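PDB 1OYJ: probable glutathione S-transferase GSTU1 from Oryza sativa, which catalyses the conjugation of reduced glutathione to a wide range of hydrophobic electrophiles, both foreign and endogenous, as a tau-family enzyme linked to herbicide detoxification. Local coordinates for residues Ser120-Arg124 with Tyr179-Gly183; Tyr110-Leu115 with Ile140-Leu144; Leu169-Thr173 with Trp197-Cys201; Leu70-Gln74 with Phe164-Ala168. All coordinates share one frame; numbering follows the deposited sequence.

Overall arrangement
The chain begins with the thioredoxin-like domain, whose helix 69-79 supplies the first half of contact 4. That contact closes only at 164-168, and so joins the N-terminal domain to the helical C-terminal domain. Within this long loop, helices 97-124 and 127-148 pair in contact 2, which is nested in contact 4. Contact 1 starts further along helix 97-124 and closes at 179-183, crossing contacts 2, 3 and 4. Contact 3 opens at 169-173, after contacts 2 and 4 have closed, and ties the loop between helices 164-169 and 176-183 to helix 192-201. Contacts 1 and 2 both touch one glutathione. Leu115, Leu169, Phe172 and Tyr179 link contacts 1, 2 and 3.

Contact 1 of 4, residues Ser120-Arg124 with Tyr179-Gly183. With GSH (glutathione), chain O.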
# COMPACT_ATOMS: atom_id res chain seq x y z
N SER A 120 -14.47 -4.06 -10.65
CA SER A 120 -14.37 -4.93 -11.78
C SER A 120 -15.39 -6.10 -11.71
O SER A 120 -15.90 -6.55 -12.77
CB SER A 120 -12.97 -5.55 -11.87
OG SER A 120 -12.02 -4.54 -12.12
N ARG A 121 -15.68 -6.56 -10.52
CA ARG A 121 -16.68 -7.61 -10.38
C ARG A 121 -18.01 -7.21 -10.96
O ARG A 121 -18.77 -8.09 -11.39
CB ARG A 121 -16.93 -7.93 -8.90
CG ARG A 121 -15.62 -8.43 -8.23
CD ARG A 121 -15.77 -8.70 -6.75
NE ARG A 121 -14.60 -9.37 -6.19
CZ ARG A 121 -14.57 -9.87 -4.95
NH1 ARG A 121 -15.64 -9.77 -4.15
NH2 ARG A 121 -13.49 -10.50 -4.53
N LEU A 122 -18.31 -5.90 -10.97
CA LEU A 122 -19.62 -5.47 -11.43
C LEU A 122 -19.78 -5.74 -12.93
O LEU A 122 -20.90 -5.95 -13.44
CB LEU A 122 -19.87 -4.02 -11.15
CG LEU A 122 -19.75 -3.59 -9.71
CD1 LEU A 122 -20.08 -2.13 -9.55
CD2 LEU A 122 -20.68 -4.36 -8.80
N TRP A 123 -18.68 -5.77 -13.67
CA TRP A 123 -18.89 -6.06 -15.08
C TRP A 123 -18.40 -7.41 -15.49
O TRP A 123 -18.58 -7.80 -16.68
CB TRP A 123 -18.34 -4.99 -16.03
CG TRP A 123 -17.08 -4.51 -15.70
CD1 TRP A 123 -15.91 -5.03 -16.04
CD2 TRP A 123 -16.80 -3.37 -14.92
NE1 TRP A 123 -14.89 -4.28 -15.53
CE2 TRP A 123 -15.42 -3.27 -14.79
CE3 TRP A 123 -17.60 -2.43 -14.28
CZ2 TRP A 123 -14.80 -2.30 -14.08
CZ3 TRP A 123 -16.98 -1.43 -13.57
CH2 TRP A 123 -15.59 -1.37 -13.49
N ARG A 124 -17.76 -8.10 -14.55
CA ARG A 124 -17.33 -9.48 -14.77
C ARG A 124 -18.43 -10.47 -14.41
O ARG A 124 -18.51 -11.55 -14.97
CB ARG A 124 -16.14 -9.81 -13.93
CG ARG A 124 -14.81 -9.43 -14.49
CD ARG A 124 -13.63 -9.49 -13.45
NE ARG A 124 -12.40 -8.93 -14.03
CZ ARG A 124 -11.13 -9.27 -13.73
NH1 ARG A 124 -10.12 -8.68 -14.37
NH2 ARG A 124 -10.86 -10.18 -12.79
N TYR A 179 -20.69 1.84 -12.32
CA TYR A 179 -21.02 1.06 -11.14
C TYR A 179 -22.52 1.05 -10.97
O TYR A 179 -23.08 0.02 -10.60
CB TYR A 179 -20.44 1.63 -9.86
CG TYR A 179 -18.93 1.70 -9.79
CD1 TYR A 179 -18.14 0.95 -10.60
CD2 TYR A 179 -18.33 2.47 -8.89
CE1 TYR A 179 -16.76 1.07 -10.53
CE2 TYR A 179 -16.99 2.55 -8.79
CZ TYR A 179 -16.22 1.87 -9.62
OH TYR A 179 -14.83 2.00 -9.47
N GLU A 180 -23.14 2.22 -11.21
CA GLU A 180 -24.59 2.37 -11.14
C GLU A 180 -25.37 1.50 -12.04
O GLU A 180 -26.32 0.79 -11.60
CB GLU A 180 -25.08 3.83 -11.31
CG GLU A 180 -24.73 4.70 -10.13
CD GLU A 180 -25.00 6.18 -10.32
OE1 GLU A 180 -25.05 6.65 -11.47
OE2 GLU A 180 -25.19 6.86 -9.32
N ARG A 181 -24.97 1.47 -13.30
CA ARG A 181 -25.70 0.70 -14.25
C ARG A 181 -25.46 -0.79 -14.03
O ARG A 181 -26.38 -1.58 -14.13
CB ARG A 181 -25.30 1.12 -15.68
CG ARG A 181 -25.73 2.57 -15.99
CD ARG A 181 -26.32 2.79 -17.29
NE ARG A 181 -27.56 2.07 -17.55
CZ ARG A 181 -27.79 1.42 -18.69
NH1 ARG A 181 -28.96 0.82 -18.92
NH2 ARG A 181 -26.85 1.36 -19.62
N CYS A 182 -24.24 -1.17 -13.69
CA CYS A 182 -23.97 -2.59 -13.54
C CYS A 182 -24.40 -3.13 -12.18
O CYS A 182 -24.87 -4.25 -12.09
CB CYS A 182 -22.51 -2.90 -13.76
SG CYS A 182 -21.81 -2.41 -15.32
N GLY A 183 -24.27 -2.31 -11.15
CA GLY A 183 -24.57 -2.73 -9.83
C GLY A 183 -26.00 -2.56 -9.35
O GLY A 183 -26.39 -3.13 -8.33
N1 GSH O . -9.40 -10.66 1.38
CA1 GSH O . -10.35 -10.40 0.29
C1 GSH O . -11.24 -11.61 0.18
O11 GSH O . -11.35 -12.21 -0.89
O12 GSH O . -11.84 -12.04 1.14
CB1 GSH O . -11.13 -9.07 0.61
CG1 GSH O . -12.10 -8.68 -0.51
CD1 GSH O . -12.84 -7.32 -0.45
OE1 GSH O . -12.22 -6.28 -0.37
N2 GSH O . -14.17 -7.38 -0.56
CA2 GSH O . -15.04 -6.23 -0.87
C2 GSH O . -15.96 -5.92 0.26
O2 GSH O . -16.95 -5.17 0.10
CB2 GSH O . -15.80 -6.46 -2.16
SG2 GSH O . -14.62 -6.62 -3.51
N3 GSH O . -15.56 -6.50 1.43
CA3 GSH O . -16.22 -6.19 2.69
C3 GSH O . -16.04 -4.75 3.20
O31 GSH O . -15.11 -4.04 2.70
O32 GSH O . -16.84 -4.34 4.10
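Leu122 and Cys182 bring two helix ends together, with axes 9.0 Å apart at an angle of 46°. Both belong to the all-helical C-terminal domain of the glutathione transferase fold: 120-124 ends helix 97-124 and 179-183 ends helix 176-183. The contact is apolar, with no hydrogen bond across it. Leu122 sits at its centre. Its CD1 reaches CA of Tyr179 at 3.7 Å and is also close to CD1 of the Tyr179 ring, the two side chains crossing at about a right angle. Nearer its backbone, Leu122 CB meets Cys182 CB at 3.9 Å. Trp123 has CG between its backbone N and carbonyl carbon (chi1 44°), which turns the six-membered ring toward Tyr179. There Trp123 CZ3 lies in the plane of the tyrosine ring, 3.9 Å from CE1 of Tyr179. Cys182 SG is at the indole edge. Helix 127-148 packs on Leu122 through Ala133 and on Tyr179 through Met137. Arg121 points elsewhere, into a glutathione pocket that also includes Glu136. Its chain is extended from CG to NE, and the glutathione sulfur SG2 lies over one guanidinium face, 3.4 Å from Arg121 NH1.

Contact 2 of 4, residues Tyr110-Leu115 with Ile140-Leu144. With GSH (glutathione), chain O.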
# COMPACT_ATOMS: atom_id res chain seq x y z
N TYR A 110 -7.09 2.07 1.54
CA TYR A 110 -8.39 1.48 1.52
C TYR A 110 -8.94 1.60 0.06
O TYR A 110 -9.44 0.63 -0.50
CB TYR A 110 -9.30 2.23 2.41
CG TYR A 110 -10.73 1.77 2.36
CD1 TYR A 110 -11.20 0.80 3.21
CD2 TYR A 110 -11.63 2.35 1.50
CE1 TYR A 110 -12.49 0.34 3.12
CE2 TYR A 110 -12.92 1.91 1.43
CZ TYR A 110 -13.38 0.92 2.29
OH TYR A 110 -14.73 0.54 2.24
N VAL A 111 -8.75 2.75 -0.55
CA VAL A 111 -9.10 2.91 -1.97
C VAL A 111 -8.39 1.90 -2.88
O VAL A 111 -9.01 1.24 -3.74
CB VAL A 111 -8.83 4.31 -2.48
CG1 VAL A 111 -9.24 4.38 -3.96
CG2 VAL A 111 -9.70 5.31 -1.69
N ASP A 112 -7.11 1.75 -2.68
CA ASP A 112 -6.39 0.78 -3.49
C ASP A 112 -6.92 -0.63 -3.27
O ASP A 112 -6.94 -1.42 -4.20
CB ASP A 112 -4.91 0.78 -3.17
CG ASP A 112 -4.12 1.72 -4.04
OD1 ASP A 112 -2.88 1.61 -4.10
OD2 ASP A 112 -4.64 2.54 -4.76
N ARG A 113 -7.33 -0.94 -2.04
CA ARG A 113 -7.79 -2.27 -1.74
C ARG A 113 -9.19 -2.54 -2.24
O ARG A 113 -9.49 -3.70 -2.39
CB ARG A 113 -7.80 -2.57 -0.22
CG ARG A 113 -6.45 -2.70 0.45
CD ARG A 113 -6.44 -2.76 2.06
NE ARG A 113 -5.05 -3.09 2.44
CZ ARG A 113 -4.55 -4.35 2.40
NH1 ARG A 113 -3.28 -4.58 2.62
NH2 ARG A 113 -5.37 -5.39 2.19
N LYS A 114 -10.04 -1.52 -2.43
CA LYS A 114 -11.43 -1.78 -2.68
C LYS A 114 -11.99 -1.44 -4.11
O LYS A 114 -12.72 -2.25 -4.72
CB LYS A 114 -12.25 -1.00 -1.62
CG LYS A 114 -11.97 -1.49 -0.13
CD LYS A 114 -12.60 -2.89 0.21
CE LYS A 114 -12.17 -3.40 1.58
NZ LYS A 114 -12.75 -4.74 2.02
N LEU A 115 -11.60 -0.29 -4.64
CA LEU A 115 -12.31 0.30 -5.77
C LEU A 115 -12.07 -0.51 -7.05
O LEU A 115 -13.00 -1.00 -7.71
CB LEU A 115 -11.92 1.77 -5.94
CG LEU A 115 -12.74 2.84 -5.24
CD1 LEU A 115 -14.15 2.89 -5.86
CD2 LEU A 115 -12.90 2.52 -3.79
N ILE A 140 -19.14 0.00 0.23
CA ILE A 140 -17.80 0.64 0.12
C ILE A 140 -17.97 2.23 -0.03
O ILE A 140 -17.33 3.04 0.67
CB ILE A 140 -17.11 0.07 -1.07
CG1 ILE A 140 -16.55 -1.26 -0.65
CG2 ILE A 140 -15.90 0.96 -1.52
CD1 ILE A 140 -15.98 -2.01 -1.69
N LEU A 141 -18.90 2.61 -0.87
CA LEU A 141 -19.14 4.04 -1.07
C LEU A 141 -19.72 4.67 0.21
O LEU A 141 -19.38 5.80 0.56
CB LEU A 141 -20.05 4.26 -2.25
CG LEU A 141 -19.48 3.68 -3.59
CD1 LEU A 141 -20.53 3.93 -4.72
CD2 LEU A 141 -18.23 4.42 -3.89
N ARG A 142 -20.54 3.91 0.91
CA ARG A 142 -21.09 4.44 2.18
C ARG A 142 -19.99 4.57 3.22
O ARG A 142 -19.99 5.51 4.03
CB ARG A 142 -22.21 3.52 2.73
CG ARG A 142 -23.58 3.70 2.13
CD ARG A 142 -24.62 2.73 2.74
NE ARG A 142 -25.75 2.47 1.87
CZ ARG A 142 -25.98 1.29 1.28
NH1 ARG A 142 -25.14 0.25 1.42
NH2 ARG A 142 -27.05 1.16 0.52
N THR A 143 -19.02 3.67 3.18
CA THR A 143 -17.88 3.72 4.07
C THR A 143 -16.98 4.95 3.78
O THR A 143 -16.62 5.70 4.74
CB THR A 143 -17.01 2.41 3.93
OG1 THR A 143 -17.80 1.31 4.32
CG2 THR A 143 -15.80 2.47 4.83
N LEU A 144 -16.77 5.23 2.49
CA LEU A 144 -16.04 6.43 2.08
C LEU A 144 -16.80 7.67 2.54
O LEU A 144 -16.23 8.69 3.10
CB LEU A 144 -15.69 6.44 0.60
CG LEU A 144 -14.63 5.37 0.31
CD1 LEU A 144 -14.65 5.01 -1.15
CD2 LEU A 144 -13.20 5.81 0.85
N1 GSH O . -9.40 -10.66 1.38
CA1 GSH O . -10.35 -10.40 0.29
C1 GSH O . -11.24 -11.61 0.18
O11 GSH O . -11.35 -12.21 -0.89
O12 GSH O . -11.84 -12.04 1.14
CB1 GSH O . -11.13 -9.07 0.61
CG1 GSH O . -12.10 -8.68 -0.51
CD1 GSH O . -12.84 -7.32 -0.45
OE1 GSH O . -12.22 -6.28 -0.37
N2 GSH O . -14.17 -7.38 -0.56
CA2 GSH O . -15.04 -6.23 -0.87
C2 GSH O . -15.96 -5.92 0.26
O2 GSH O . -16.95 -5.17 0.10
CB2 GSH O . -15.80 -6.46 -2.16
SG2 GSH O . -14.62 -6.62 -3.51
N3 GSH O . -15.56 -6.50 1.43
CA3 GSH O . -16.22 -6.19 2.69
C3 GSH O . -16.04 -4.75 3.20
O31 GSH O . -15.11 -4.04 2.70
O32 GSH O . -16.84 -4.34 4.10
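Tyr110 reaches across to helix 127-148 with its ring and hydroxyl. CG is anti to the backbone N (chi1 175°), and the hydroxyl end arrives between Ile140 and Thr143. Tyr110 OH is 3.4 Å from Thr143 CG2 and 3.7 Å from CA of Ile140. Thr143 turns its methyl to the tyrosine, while its OG1 is hydrogen-bonded to the backbone O of Glu139. Further back on the ring, Tyr110 CD2 meets Leu144 CD2 at 3.9 Å. Val111 adds a looser touch on the same leucine methyl. Lys114 divides its side chain between two tasks. Its CB packs 3.9 Å from CD1 of Ile140, and its CG lies over a face of the Tyr110 ring. The chain then bends at chi2 (-73°) and carries the ammonium away from helix 127-148 to glutathione. Lys114 NZ donates to GSH O31, a carboxylate oxygen, at 2.6 Å. Lys114 NZ also donates to GSH OE1, an amide oxygen, at 2.9 Å. The lysine thus grips two parts of the ligand, and Ile140 CD1 also borders this pocket. Leu115 closes the row: its CD2 lies 4.0 Å from Leu144 CD1 and also meets Ile140 CG2. The two segments run nearly antiparallel, at 163°, within the C-terminal helical domain. Phe172, in the loop before helix 176-183, packs on Val111 and Leu115, and Tyr179 of that helix also touches Leu115. Val52 of the second subunit packs on Tyr110.

Contact 3 of 4, residues Leu169-Thr173 with Trp197-Cys201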
# COMPACT_ATOMS: atom_id res chain seq x y z
N LEU A 169 -8.84 8.84 -4.86
CA LEU A 169 -10.19 8.31 -5.11
C LEU A 169 -10.82 8.96 -6.37
O LEU A 169 -11.64 8.35 -7.06
CB LEU A 169 -11.09 8.71 -3.91
CG LEU A 169 -12.56 8.22 -3.99
CD1 LEU A 169 -12.67 6.75 -4.25
CD2 LEU A 169 -13.30 8.57 -2.72
N VAL A 170 -10.43 10.21 -6.65
CA VAL A 170 -11.23 10.97 -7.68
C VAL A 170 -11.34 10.35 -9.06
O VAL A 170 -12.40 10.44 -9.65
CB VAL A 170 -10.86 12.42 -7.75
CG1 VAL A 170 -9.55 12.64 -8.32
CG2 VAL A 170 -11.97 13.27 -8.44
N PRO A 171 -10.31 9.67 -9.57
CA PRO A 171 -10.49 9.03 -10.87
C PRO A 171 -11.63 8.02 -10.93
O PRO A 171 -12.30 7.89 -11.95
CB PRO A 171 -9.14 8.41 -11.18
CG PRO A 171 -8.15 9.23 -10.30
CD PRO A 171 -8.94 9.51 -9.05
N PHE A 172 -11.94 7.39 -9.81
CA PHE A 172 -13.00 6.45 -9.82
C PHE A 172 -14.38 7.11 -9.92
O PHE A 172 -15.34 6.43 -10.26
CB PHE A 172 -12.88 5.51 -8.60
CG PHE A 172 -11.67 4.66 -8.62
CD1 PHE A 172 -10.51 4.99 -7.91
CD2 PHE A 172 -11.64 3.53 -9.40
CE1 PHE A 172 -9.41 4.15 -8.02
CE2 PHE A 172 -10.54 2.78 -9.48
CZ PHE A 172 -9.45 3.07 -8.80
N THR A 173 -14.44 8.42 -9.66
CA THR A 173 -15.72 9.12 -9.84
C THR A 173 -16.18 9.00 -11.33
O THR A 173 -17.35 9.03 -11.63
CB THR A 173 -15.70 10.55 -9.43
OG1 THR A 173 -14.82 11.35 -10.28
CG2 THR A 173 -15.28 10.68 -7.98
N TRP A 197 -19.35 15.40 -3.24
CA TRP A 197 -17.89 15.50 -3.31
C TRP A 197 -17.40 15.25 -4.77
O TRP A 197 -16.54 16.02 -5.29
CB TRP A 197 -17.19 14.55 -2.33
CG TRP A 197 -15.74 14.39 -2.52
CD1 TRP A 197 -14.73 15.13 -2.00
CD2 TRP A 197 -15.12 13.39 -3.29
NE1 TRP A 197 -13.53 14.66 -2.46
CE2 TRP A 197 -13.75 13.56 -3.20
CE3 TRP A 197 -15.62 12.30 -3.98
CZ2 TRP A 197 -12.86 12.76 -3.87
CZ3 TRP A 197 -14.76 11.47 -4.57
CH2 TRP A 197 -13.37 11.69 -4.52
N ALA A 198 -17.96 14.24 -5.42
CA ALA A 198 -17.55 13.94 -6.80
C ALA A 198 -17.88 15.15 -7.72
O ALA A 198 -17.08 15.58 -8.54
CB ALA A 198 -18.19 12.64 -7.31
N ARG A 199 -19.03 15.81 -7.49
CA ARG A 199 -19.40 16.97 -8.35
C ARG A 199 -18.43 18.15 -8.10
O ARG A 199 -17.98 18.83 -9.03
CB ARG A 199 -20.85 17.42 -8.10
CG ARG A 199 -21.88 16.53 -8.68
CD ARG A 199 -23.29 17.04 -8.58
NE ARG A 199 -23.71 17.43 -7.23
CZ ARG A 199 -24.31 16.61 -6.37
NH1 ARG A 199 -24.50 15.35 -6.67
NH2 ARG A 199 -24.72 17.05 -5.22
N ARG A 200 -18.10 18.40 -6.84
CA ARG A 200 -17.15 19.48 -6.44
C ARG A 200 -15.76 19.22 -7.11
O ARG A 200 -15.22 20.04 -7.80
CB ARG A 200 -17.02 19.41 -4.91
CG ARG A 200 -15.99 20.28 -4.13
CD ARG A 200 -16.29 20.24 -2.52
NE ARG A 200 -17.70 20.02 -2.24
CZ ARG A 200 -18.26 19.00 -1.58
NH1 ARG A 200 -17.59 18.09 -0.91
NH2 ARG A 200 -19.60 18.98 -1.51
N CYS A 201 -15.25 18.02 -6.93
CA CYS A 201 -14.00 17.67 -7.54
C CYS A 201 -14.06 17.86 -9.07
O CYS A 201 -13.07 18.29 -9.69
CB CYS A 201 -13.57 16.26 -7.16
SG CYS A 201 -13.10 16.11 -5.38
O HOH W 1 -15.24 14.23 -10.17
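With chi1 at 168°, the Trp197 indole swings away from its own backbone N and across to segment 169-173. Thr173 has OG1 between its backbone N and carbonyl carbon (chi1 66°), and this sets its methyl toward the tryptophan. The six-membered end of the indole is received by three residues. Leu169 CG lies 3.6 Å from Trp197 CH2, and its CD2 is equally near that atom. Val170 approaches CH2 with its CA. Thr173 CG2 meets Trp197 CZ3 at 3.5 Å, the side chains crossing at about a right angle. On the indole's own helix, Cys201 SG lies over one face of the ring. All this lies in the helical C-terminal domain of the glutathione transferase fold, where the loop between helices 164-169 and 176-183 packs against helix 192-201. The indole nitrogen is engaged too: Trp197 NE1 is hydrogen-bonded to Asp166 OD1. Phe154 meets the indole edge-to-face, and Leu148 of helix 127-148 also packs on it. Two smaller apolar contacts flank the tryptophan. Thr173 CG2 touches Ala198 CB at 3.6 Å, and Val170 CG2 touches Cys201 CB at the same separation of 3.6 Å. The polar side of Thr173 is bound within its own segment. OG1 donates to Val170 O at 2.7 Å, in the carbonyl plane, and the same oxygen takes the N-H of Thr173. One water donates both to Thr173 OG1, at 2.9 Å, and to the backbone O of Ala198, bridging the segments.

Contact 4 of 4, residues Leu70-Gln74 with Phe164-Ala168; sequences LVILQ and FVDVA
Phe164 packs its ring against Leu73, Leu70 and Gln74 where the two domains of the glutathione transferase fold meet. Helix 69-79 belongs to the thioredoxin-like N-terminal domain, and helix 164-169 to the helical C-terminal domain. The segments run at 140° to each other, their axes 11.2 Å apart, and the contact is made mainly by side chains. Phe164 gives up more surface here than any other residue. A chi1 of -166° turns its ring away from its own amide nitrogen and across to helix 69-79. Leu73 CB lies at the ring edge, near its plane, 3.8 Å from Phe164 CE1. The backbone O of Leu70 is at the edge as well. Leu73 points toward helix 164-169, and its CD1 meets Val167 CG1 at 4.0 Å, the side chains meeting at a slant. Leu70 brings CD2 to the methyl of Ala168, also at 4.0 Å, and crosses the phenylalanine at about a right angle. Around this core, Ala24 of helix 16-28 packs on Leu73, and Ala108 of helix 97-124 touches both Leu70 and Phe164. Val71 packs on Ala102 of the second subunit, so the dimer interface borders this helix. Gln74 OE1 is hydrogen-bonded to Arg105 of the same chain. The Gln74 amide plane is turned 58° from the Phe164 ring, and Gln74 CG reaches Phe164 CE1 at 3.7 Å.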
# COMPACT_ATOMS: atom_id res chain seq x y z
N LEU A 70 0.42 5.21 -5.71
CA LEU A 70 0.42 5.93 -4.41
C LEU A 70 1.85 6.30 -3.97
O LEU A 70 2.07 7.29 -3.26
CB LEU A 70 -0.26 5.10 -3.31
CG LEU A 70 -1.77 4.92 -3.39
CD1 LEU A 70 -2.37 4.20 -2.15
CD2 LEU A 70 -2.46 6.22 -3.54
N VAL A 71 2.79 5.51 -4.44
CA VAL A 71 4.19 5.76 -4.23
C VAL A 71 4.60 7.02 -5.05
O VAL A 71 5.28 7.91 -4.53
CB VAL A 71 5.09 4.47 -4.58
CG1 VAL A 71 6.62 4.84 -4.49
CG2 VAL A 71 4.78 3.33 -3.67
N ILE A 72 4.16 7.12 -6.32
CA ILE A 72 4.43 8.25 -7.18
C ILE A 72 3.82 9.52 -6.53
O ILE A 72 4.48 10.53 -6.43
CB ILE A 72 3.84 8.03 -8.65
CG1 ILE A 72 4.57 6.90 -9.42
CG2 ILE A 72 3.85 9.30 -9.36
CD1 ILE A 72 3.74 6.25 -10.48
N LEU A 73 2.58 9.43 -6.04
CA LEU A 73 1.97 10.58 -5.36
C LEU A 73 2.83 11.08 -4.17
O LEU A 73 3.12 12.28 -4.06
CB LEU A 73 0.61 10.27 -4.87
CG LEU A 73 -0.48 9.96 -5.85
CD1 LEU A 73 -1.84 10.07 -5.14
CD2 LEU A 73 -0.41 10.84 -7.02
N GLN A 74 3.31 10.20 -3.33
CA GLN A 74 4.13 10.63 -2.22
C GLN A 74 5.46 11.17 -2.67
O GLN A 74 5.99 12.19 -2.12
CB GLN A 74 4.29 9.48 -1.27
CG GLN A 74 3.00 9.24 -0.51
CD GLN A 74 3.16 8.13 0.49
OE1 GLN A 74 3.46 8.38 1.63
NE2 GLN A 74 2.97 6.91 0.06
N PHE A 164 -4.19 14.15 -0.64
CA PHE A 164 -3.80 12.76 -0.96
C PHE A 164 -4.96 11.79 -1.22
O PHE A 164 -5.02 11.15 -2.24
CB PHE A 164 -2.96 12.21 0.16
CG PHE A 164 -2.23 10.94 -0.16
CD1 PHE A 164 -1.29 10.88 -1.12
CD2 PHE A 164 -2.39 9.82 0.63
CE1 PHE A 164 -0.59 9.66 -1.36
CE2 PHE A 164 -1.61 8.66 0.46
CZ PHE A 164 -0.78 8.56 -0.58
N VAL A 165 -5.90 11.66 -0.31
CA VAL A 165 -7.00 10.75 -0.52
C VAL A 165 -7.89 11.22 -1.60
O VAL A 165 -8.40 10.38 -2.35
CB VAL A 165 -7.85 10.56 0.79
CG1 VAL A 165 -9.01 9.64 0.57
CG2 VAL A 165 -6.96 9.93 1.88
N ASP A 166 -8.14 12.53 -1.69
CA ASP A 166 -8.99 13.04 -2.74
C ASP A 166 -8.43 12.60 -4.12
O ASP A 166 -9.15 12.12 -4.96
CB ASP A 166 -9.12 14.49 -2.74
CG ASP A 166 -9.71 15.05 -1.43
OD1 ASP A 166 -10.93 14.87 -1.16
OD2 ASP A 166 -8.97 15.72 -0.69
N VAL A 167 -7.15 12.80 -4.30
CA VAL A 167 -6.49 12.40 -5.51
C VAL A 167 -6.54 10.93 -5.75
O VAL A 167 -6.81 10.47 -6.87
CB VAL A 167 -5.11 13.05 -5.63
CG1 VAL A 167 -4.43 12.58 -6.94
CG2 VAL A 167 -5.24 14.55 -5.73
N ALA A 168 -6.31 10.12 -4.73
CA ALA A 168 -6.40 8.67 -4.90
C ALA A 168 -7.78 8.20 -5.36
O ALA A 168 -7.88 7.23 -6.09
CB ALA A 168 -6.05 7.98 -3.63